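Local coordinates for protein Plm1 (Streptomyces sp. HK803, PDB 4HXY) that probably reduces, with NADPH, the beta-keto group of the growing chain in the first extension module of phoslactomycin polyketide biosynthesis, at residues R4-G16 with Q167-P179. Residues are numbered along the deposited sequence; the frame is centred on the assembly and turned at random.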
ATOM      1  N   ARG A   4     -14.762   3.070 -18.890  1.00 23.18           N
ATOM      2  CA  ARG A   4     -13.857   4.250 -18.799  1.00 21.92           C
ATOM      3  C   ARG A   4     -12.921   4.055 -17.596  1.00 20.71           C
ATOM      4  O   ARG A   4     -13.320   3.530 -16.549  1.00 21.96           O
ATOM      5  CB  ARG A   4     -14.677   5.548 -18.706  1.00 22.49           C
ATOM      6  N   THR A   5     -11.646   4.394 -17.768  1.00 17.72           N
ATOM      7  CA  THR A   5     -10.678   4.096 -16.727  1.00 15.01           C
ATOM      8  C   THR A   5     -10.774   5.147 -15.653  1.00 12.95           C
ATOM      9  O   THR A   5     -10.605   6.335 -15.935  1.00 12.13           O
ATOM     10  CB  THR A   5      -9.242   4.042 -17.276  1.00 14.89           C
ATOM     11  OG1 THR A   5      -9.175   3.043 -18.308  1.00 15.53           O
ATOM     12  CG2 THR A   5      -8.248   3.685 -16.157  1.00 13.35           C
ATOM     13  N   GLY A   6     -11.026   4.717 -14.420  1.00 10.74           N
ATOM     14  CA  GLY A   6     -11.088   5.644 -13.297  1.00  9.08           C
ATOM     15  C   GLY A   6      -9.706   5.956 -12.751  1.00  8.21           C
ATOM     16  O   GLY A   6      -8.886   5.038 -12.557  1.00  7.29           O
ATOM     17  N   TRP A   7      -9.460   7.246 -12.511  1.00  7.86           N
ATOM     18  CA  TRP A   7      -8.228   7.746 -11.896  1.00  7.21           C
ATOM     19  C   TRP A   7      -8.601   8.423 -10.599  1.00  7.46           C
ATOM     20  O   TRP A   7      -9.497   9.281 -10.559  1.00  7.51           O
ATOM     21  CB  TRP A   7      -7.500   8.729 -12.794  1.00  7.95           C
ATOM     22  CG  TRP A   7      -6.806   8.080 -13.918  1.00  5.64           C
ATOM     23  CD1 TRP A   7      -7.376   7.542 -15.036  1.00  7.09           C
ATOM     24  CD2 TRP A   7      -5.394   7.907 -14.067  1.00  6.98           C
ATOM     25  NE1 TRP A   7      -6.393   7.037 -15.874  1.00  7.93           N
ATOM     26  CE2 TRP A   7      -5.176   7.244 -15.295  1.00  7.73           C
ATOM     27  CE3 TRP A   7      -4.299   8.246 -13.289  1.00  6.49           C
ATOM     28  CZ2 TRP A   7      -3.896   6.935 -15.753  1.00  7.31           C
ATOM     29  CZ3 TRP A   7      -3.030   7.909 -13.731  1.00  9.00           C
ATOM     30  CH2 TRP A   7      -2.845   7.264 -14.952  1.00  8.25           C
ATOM     31  N   PHE A   8      -7.939   8.009  -9.522  1.00  6.89           N
ATOM     32  CA  PHE A   8      -8.225   8.545  -8.209  1.00  6.79           C
ATOM     33  C   PHE A   8      -6.939   8.823  -7.453  1.00  7.41           C
ATOM     34  O   PHE A   8      -5.853   8.384  -7.853  1.00  6.27           O
ATOM     35  CB  PHE A   8      -9.114   7.573  -7.395  1.00  6.34           C
ATOM     36  CG  PHE A   8     -10.228   6.966  -8.190  1.00  6.84           C
ATOM     37  CD1 PHE A   8     -10.049   5.773  -8.862  1.00  6.01           C
ATOM     38  CD2 PHE A   8     -11.449   7.600  -8.268  1.00  7.63           C
ATOM     39  CE1 PHE A   8     -11.085   5.204  -9.594  1.00  8.16           C
ATOM     40  CE2 PHE A   8     -12.495   7.055  -9.001  1.00  7.00           C
ATOM     41  CZ  PHE A   8     -12.312   5.848  -9.669  1.00  6.87           C
ATOM     42  N   SER A   9      -7.077   9.594  -6.375  1.00  8.14           N
ATOM     43  CA  SER A   9      -5.969   9.914  -5.489  1.00  8.82           C
ATOM     44  C   SER A   9      -6.463  10.074  -4.057  1.00  8.63           C
ATOM     45  O   SER A   9      -7.568  10.522  -3.836  1.00  7.31           O
ATOM     46  CB  SER A   9      -5.315  11.221  -5.918  1.00  9.90           C
ATOM     47  OG  SER A   9      -4.120  11.441  -5.188  1.00 14.63           O
ATOM     48  N   GLU A  10      -5.600   9.752  -3.109  1.00  9.06           N
ATOM     49  CA  GLU A  10      -5.758  10.179  -1.735  1.00  9.20           C
ATOM     50  C   GLU A  10      -5.711  11.704  -1.648  1.00  9.69           C
ATOM     51  O   GLU A  10      -4.927  12.365  -2.351  1.00  9.90           O
ATOM     52  CB  GLU A  10      -4.626   9.591  -0.886  1.00 10.27           C
ATOM     53  CG  GLU A  10      -4.714   9.923   0.576  1.00 11.43           C
ATOM     54  CD  GLU A  10      -3.429   9.616   1.331  1.00 12.73           C
ATOM     55  OE1 GLU A  10      -3.404   8.610   2.055  1.00 13.20           O
ATOM     56  OE2 GLU A  10      -2.448  10.385   1.201  1.00 13.16           O
ATOM     57  N   THR A  11      -6.555  12.280  -0.798  1.00  8.45           N
ATOM     58  CA  THR A  11      -6.439  13.680  -0.430  1.00  8.85           C
ATOM     59  C   THR A  11      -6.883  13.821   1.033  1.00  8.97           C
ATOM     60  O   THR A  11      -7.295  12.843   1.656  1.00  9.09           O
ATOM     61  CB  THR A  11      -7.251  14.597  -1.384  1.00  8.87           C
ATOM     62  OG1 THR A  11      -6.906  15.965  -1.139  1.00 11.29           O
ATOM     63  CG2 THR A  11      -8.754  14.400  -1.175  1.00  9.13           C
ATOM     64  N   TRP A  12      -6.759  15.018   1.597  1.00  8.82           N
ATOM     65  CA  TRP A  12      -7.025  15.250   3.010  1.00  9.72           C
ATOM     66  C   TRP A  12      -7.867  16.499   3.170  1.00 10.52           C
ATOM     67  O   TRP A  12      -7.649  17.501   2.462  1.00 12.14           O
ATOM     68  CB  TRP A  12      -5.726  15.363   3.814  1.00  8.58           C
ATOM     69  CG  TRP A  12      -4.961  14.088   3.812  1.00  8.68           C
ATOM     70  CD1 TRP A  12      -4.140  13.620   2.809  1.00  7.80           C
ATOM     71  CD2 TRP A  12      -4.956  13.077   4.826  1.00  7.27           C
ATOM     72  NE1 TRP A  12      -3.641  12.391   3.140  1.00  8.97           N
ATOM     73  CE2 TRP A  12      -4.122  12.031   4.370  1.00  6.71           C
ATOM     74  CE3 TRP A  12      -5.569  12.953   6.070  1.00  7.84           C
ATOM     75  CZ2 TRP A  12      -3.884  10.884   5.125  1.00  8.99           C
ATOM     76  CZ3 TRP A  12      -5.315  11.816   6.833  1.00  8.33           C
ATOM     77  CH2 TRP A  12      -4.480  10.796   6.346  1.00  7.62           C
ATOM     78  N   ARG A  13      -8.860  16.396   4.045  1.00 10.99           N
ATOM     79  CA  ARG A  13      -9.785  17.483   4.370  1.00 12.32           C
ATOM     80  C   ARG A  13      -9.454  17.991   5.751  1.00 12.44           C
ATOM     81  O   ARG A  13      -9.456  17.222   6.725  1.00 11.13           O
ATOM     82  CB  ARG A  13     -11.218  16.962   4.342  1.00 13.00           C
ATOM     83  CG  ARG A  13     -12.277  17.820   5.032  1.00 14.76           C
ATOM     84  CD  ARG A  13     -12.493  19.140   4.329  1.00 17.45           C
ATOM     85  NE  ARG A  13     -13.452  19.982   5.047  1.00 19.23           N
ATOM     86  CZ  ARG A  13     -13.770  21.219   4.679  1.00 21.81           C
ATOM     87  NH1 ARG A  13     -13.225  21.741   3.588  1.00 21.88           N
ATOM     88  NH2 ARG A  13     -14.647  21.931   5.393  1.00 22.39           N
ATOM     89  N   GLN A  14      -9.202  19.291   5.856  1.00 13.71           N
ATOM     90  CA  GLN A  14      -8.957  19.883   7.160  1.00 15.46           C
ATOM     91  C   GLN A  14     -10.290  20.008   7.891  1.00 16.55           C
ATOM     92  O   GLN A  14     -11.234  20.612   7.361  1.00 16.47           O
ATOM     93  CB  GLN A  14      -8.285  21.249   6.996  1.00 15.97           C
ATOM     94  CG  GLN A  14      -7.676  21.756   8.289  1.00 18.61           C
ATOM     95  CD  GLN A  14      -7.063  23.136   8.156  1.00 23.10           C
ATOM     96  OE1 GLN A  14      -6.875  23.642   7.052  1.00 26.05           O
ATOM     97  NE2 GLN A  14      -6.749  23.750   9.291  1.00 26.77           N
ATOM     98  N   LEU A  15     -10.386  19.433   9.092  1.00 17.88           N
ATOM     99  CA  LEU A  15     -11.625  19.476   9.875  1.00 19.81           C
ATOM    100  C   LEU A  15     -11.668  20.783  10.650  1.00 22.00           C
ATOM    101  O   LEU A  15     -10.634  21.293  11.027  1.00 23.61           O
ATOM    102  CB  LEU A  15     -11.734  18.273  10.815  1.00 19.67           C
ATOM    103  CG  LEU A  15     -11.712  16.914  10.097  1.00 18.69           C
ATOM    104  CD1 LEU A  15     -11.832  15.759  11.065  1.00 19.96           C
ATOM    105  CD2 LEU A  15     -12.813  16.833   9.052  1.00 17.43           C
ATOM    106  N   GLY A  16     -12.862  21.323  10.868  1.00 24.55           N
ATOM    107  CA  GLY A  16     -13.008  22.663  11.473  1.00 25.67           C
ATOM    108  C   GLY A  16     -12.602  22.767  12.931  1.00 26.41           C
ATOM    109  O   GLY A  16     -11.978  23.769  13.345  1.00 27.85           O
ATOM    110  N   GLN A 167      -3.800  20.802  13.982  1.00 18.15           N
ATOM    111  CA  GLN A 167      -5.081  20.696  13.293  1.00 17.59           C
ATOM    112  C   GLN A 167      -5.319  19.252  12.885  1.00 15.73           C
ATOM    113  O   GLN A 167      -4.367  18.540  12.587  1.00 14.84           O
ATOM    114  CB  GLN A 167      -5.081  21.557  12.036  1.00 18.04           C
ATOM    115  CG  GLN A 167      -4.883  23.037  12.303  1.00 22.39           C
ATOM    116  CD  GLN A 167      -6.161  23.671  12.775  1.00 27.23           C
ATOM    117  OE1 GLN A 167      -7.059  23.940  11.972  1.00 32.24           O
ATOM    118  NE2 GLN A 167      -6.271  23.886  14.083  1.00 29.65           N
ATOM    119  N   LEU A 168      -6.588  18.866  12.841  1.00 14.54           N
ATOM    120  CA  LEU A 168      -7.007  17.530  12.388  1.00 13.73           C
ATOM    121  C   LEU A 168      -7.354  17.517  10.913  1.00 11.88           C
ATOM    122  O   LEU A 168      -8.124  18.364  10.435  1.00 11.89           O
ATOM    123  CB  LEU A 168      -8.245  17.046  13.147  1.00 14.51           C
ATOM    124  CG  LEU A 168      -8.130  16.078  14.320  1.00 18.10           C
ATOM    125  CD1 LEU A 168      -9.528  15.527  14.590  1.00 19.10           C
ATOM    126  CD2 LEU A 168      -7.148  14.932  14.103  1.00 16.83           C
ATOM    127  N   TRP A 169      -6.836  16.511  10.217  1.00  9.70           N
ATOM    128  CA  TRP A 169      -7.098  16.300   8.798  1.00  8.87           C
ATOM    129  C   TRP A 169      -7.663  14.897   8.629  1.00  8.18           C
ATOM    130  O   TRP A 169      -7.224  13.979   9.313  1.00  8.73           O
ATOM    131  CB  TRP A 169      -5.819  16.410   7.980  1.00  8.76           C
ATOM    132  CG  TRP A 169      -5.221  17.784   7.944  1.00  9.40           C
ATOM    133  CD1 TRP A 169      -4.539  18.408   8.937  1.00 10.17           C
ATOM    134  CD2 TRP A 169      -5.252  18.698   6.840  1.00 10.82           C
ATOM    135  NE1 TRP A 169      -4.155  19.667   8.534  1.00 12.35           N
ATOM    136  CE2 TRP A 169      -4.563  19.859   7.242  1.00 12.12           C
ATOM    137  CE3 TRP A 169      -5.797  18.647   5.553  1.00 11.67           C
ATOM    138  CZ2 TRP A 169      -4.423  20.971   6.410  1.00 14.04           C
ATOM    139  CZ3 TRP A 169      -5.622  19.722   4.714  1.00 12.98           C
ATOM    140  CH2 TRP A 169      -4.954  20.884   5.153  1.00 15.58           C
ATOM    141  N   ALA A 170      -8.638  14.751   7.735  1.00  6.89           N
ATOM    142  CA  ALA A 170      -9.300  13.463   7.485  1.00  6.55           C
ATOM    143  C   ALA A 170      -9.061  12.991   6.068  1.00  6.42           C
ATOM    144  O   ALA A 170      -9.147  13.782   5.110  1.00  6.12           O
ATOM    145  CB  ALA A 170     -10.808  13.569   7.764  1.00  5.69           C
ATOM    146  N   ARG A 171      -8.793  11.693   5.944  1.00  5.91           N
ATOM    147  CA  ARG A 171      -8.419  11.070   4.651  1.00  5.13           C
ATOM    148  C   ARG A 171      -9.631  10.872   3.754  1.00  5.54           C
ATOM    149  O   ARG A 171     -10.705  10.473   4.227  1.00  5.56           O
ATOM    150  CB  ARG A 171      -7.764   9.724   4.904  1.00  3.99           C
ATOM    151  CG  ARG A 171      -7.061   9.142   3.707  1.00  4.22           C
ATOM    152  CD  ARG A 171      -6.199   7.972   4.093  1.00  5.66           C
ATOM    153  NE  ARG A 171      -5.644   7.291   2.919  1.00  6.08           N
ATOM    154  CZ  ARG A 171      -6.168   6.225   2.327  1.00  5.49           C
ATOM    155  NH1 ARG A 171      -7.300   5.675   2.770  1.00  5.93           N
ATOM    156  NH2 ARG A 171      -5.558   5.731   1.257  1.00  6.33           N
ATOM    157  N   ARG A 172      -9.439  11.164   2.472  1.00  5.55           N
ATOM    158  CA  ARG A 172     -10.474  11.005   1.458  1.00  6.28           C
ATOM    159  C   ARG A 172      -9.899  10.398   0.196  1.00  6.73           C
ATOM    160  O   ARG A 172      -8.684  10.521  -0.066  1.00  7.76           O
ATOM    161  CB  ARG A 172     -11.040  12.358   1.090  1.00  6.73           C
ATOM    162  CG  ARG A 172     -11.661  13.126   2.248  1.00  6.48           C
ATOM    163  CD  ARG A 172     -12.941  12.494   2.688  1.00  6.37           C
ATOM    164  NE  ARG A 172     -13.581  13.283   3.747  1.00  7.75           N
ATOM    165  CZ  ARG A 172     -13.632  12.969   5.041  1.00  8.83           C
ATOM    166  NH1 ARG A 172     -13.067  11.861   5.504  1.00  8.23           N
ATOM    167  NH2 ARG A 172     -14.282  13.771   5.894  1.00  9.75           N
ATOM    168  N   LEU A 173     -10.753   9.735  -0.577  1.00  7.32           N
ATOM    169  CA  LEU A 173     -10.390   9.209  -1.892  1.00  7.32           C
ATOM    170  C   LEU A 173     -11.241   9.946  -2.895  1.00  8.24           C
ATOM    171  O   LEU A 173     -12.465   9.969  -2.751  1.00  9.16           O
ATOM    172  CB  LEU A 173     -10.635   7.692  -1.963  1.00  7.44           C
ATOM    173  CG  LEU A 173     -10.205   6.821  -3.153  1.00  9.92           C
ATOM    174  CD1 LEU A 173     -11.226   6.914  -4.281  1.00  8.70           C
ATOM    175  CD2 LEU A 173      -8.750   7.157  -3.615  1.00  8.85           C
ATOM    176  N   VAL A 174     -10.597  10.629  -3.834  1.00  7.68           N
ATOM    177  CA  VAL A 174     -11.298  11.442  -4.840  1.00  8.20           C
ATOM    178  C   VAL A 174     -10.797  11.156  -6.255  1.00  7.87           C
ATOM    179  O   VAL A 174      -9.710  10.623  -6.452  1.00  7.91           O
ATOM    180  CB  VAL A 174     -11.139  12.930  -4.558  1.00  7.95           C
ATOM    181  CG1 VAL A 174     -11.860  13.299  -3.244  1.00  8.27           C
ATOM    182  CG2 VAL A 174      -9.657  13.343  -4.552  1.00  8.50           C
ATOM    183  N   THR A 175     -11.595  11.534  -7.251  1.00  8.37           N
ATOM    184  CA  THR A 175     -11.130  11.503  -8.623  1.00  9.26           C
ATOM    185  C   THR A 175      -9.981  12.491  -8.855  1.00  9.17           C
ATOM    186  O   THR A 175      -9.852  13.514  -8.171  1.00  9.77           O
ATOM    187  CB  THR A 175     -12.254  11.817  -9.636  1.00  9.91           C
ATOM    188  OG1 THR A 175     -12.729  13.148  -9.430  1.00 10.98           O
ATOM    189  CG2 THR A 175     -13.393  10.794  -9.496  1.00 11.56           C
ATOM    190  N   THR A 176      -9.094  12.131  -9.781  0.50  9.14           N
ATOM    191  CA  THR A 176      -8.114  13.072 -10.341  0.50  9.22           C
ATOM    192  C   THR A 176      -8.185  13.038 -11.853  0.50  9.02           C
ATOM    193  O   THR A 176      -8.732  12.102 -12.441  0.50  7.97           O
ATOM    194  CB  THR A 176      -6.643  12.735 -10.027  0.50  9.97           C
ATOM    195  OG1 THR A 176      -6.336  11.403 -10.487  0.50  9.13           O
ATOM    196  CG2 THR A 176      -6.335  12.905  -8.581  0.50  9.87           C
ATOM    197  N   PRO A 177      -7.600  14.057 -12.494  1.00  9.07           N
ATOM    198  CA  PRO A 177      -7.477  13.959 -13.943  1.00  9.39           C
ATOM    199  C   PRO A 177      -6.500  12.861 -14.345  1.00  9.24           C
ATOM    200  O   PRO A 177      -5.523  12.605 -13.638  1.00 11.02           O
ATOM    201  CB  PRO A 177      -6.923  15.327 -14.350  1.00  9.40           C
ATOM    202  CG  PRO A 177      -7.282  16.243 -13.260  1.00 10.10           C
ATOM    203  CD  PRO A 177      -7.305  15.417 -12.002  1.00  9.85           C
ATOM    204  N   ALA A 178      -6.757  12.236 -15.477  1.00 10.24           N
ATOM    205  CA  ALA A 178      -5.797  11.265 -16.075  1.00 10.32           C
ATOM    206  C   ALA A 178      -4.737  12.028 -16.861  1.00 11.91           C
ATOM    207  O   ALA A 178      -5.068  12.898 -17.668  1.00 10.43           O
ATOM    208  CB  ALA A 178      -6.517  10.289 -16.968  1.00 10.80           C
ATOM    209  N   PRO A 179      -3.450  11.713 -16.632  1.00 12.63           N
ATOM    210  CA  PRO A 179      -2.368  12.335 -17.363  1.00 13.36           C
ATOM    211  C   PRO A 179      -2.515  12.151 -18.884  1.00 13.22           C
ATOM    212  O   PRO A 179      -2.957  11.120 -19.343  1.00 14.03           O
ATOM    213  CB  PRO A 179      -1.123  11.585 -16.846  1.00 13.27           C
ATOM    214  CG  PRO A 179      -1.525  11.115 -15.504  1.00 14.72           C
ATOM    215  CD  PRO A 179      -2.944  10.736 -15.648  1.00 13.10           C
TER
HETATM  216  O   HOH W   1      -4.562   9.841  -9.802  1.00 24.58           O
HETATM  217  O   HOH W   2      -2.801   5.990   0.478  1.00 12.50           O
HETATM  218  O   HOH W   3      -8.599  20.972  13.088  1.00 28.79           O
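Ser9 and Val174, Thr11 and Arg172, and Arg13 and Ala170 are the hydrogen-bonded pairs of two antiparallel strands, 6-14 and 167-175, each pair bonded in both directions. Leu15 N to Leu168 O (2.8 Å) and Thr176 N to Trp7 O (3.0 Å) add one backbone bond each, at opposite ends.

On the face that bears Glu10, Trp12 and Arg171, the three side chains form a linked polar group. Arg171 NE gives a straight, in-plane salt bridge of 2.7 Å to Glu10 OE1, on its anti lone pair, with carboxylate and guanidinium nearly perpendicular (87°). The other oxygen, Glu10 OE2, is met from above the carboxylate plane by Trp12 NE1; a water also joins OE1 to Arg171 NH2, while NH1 turns to Gln160 and the carbonyl of Ile326. Gln14 NE2 gives a short but bent hydrogen bond (2.7 Å, 133°) to Gln167 OE1, in the carbonyl plane on a lone pair, the two amides perpendicular.

Three tryptophans supply CH-pi contacts. Arg171 runs extended across one face of Trp12, its CB 3.8 Å from the six-membered ring centroid. Gln14 CB lies almost squarely over the Trp169 six-membered ring, 3.6 Å from its centroid. CG is anti to the backbone N (chi1 -165°), and CG and CD run on along the ring, each 3.8 Å from CZ2 of Trp169. Ala178 CB and Pro179 CD sit over the same face of Trp7, one above each ring.

Strand 6-14 also pairs with 408-412, and 167-175 with 160-164, so this long antiparallel pair bridges the two Rossmann-like halves, structural and catalytic, characteristic of modular polyketide synthase ketoreductases.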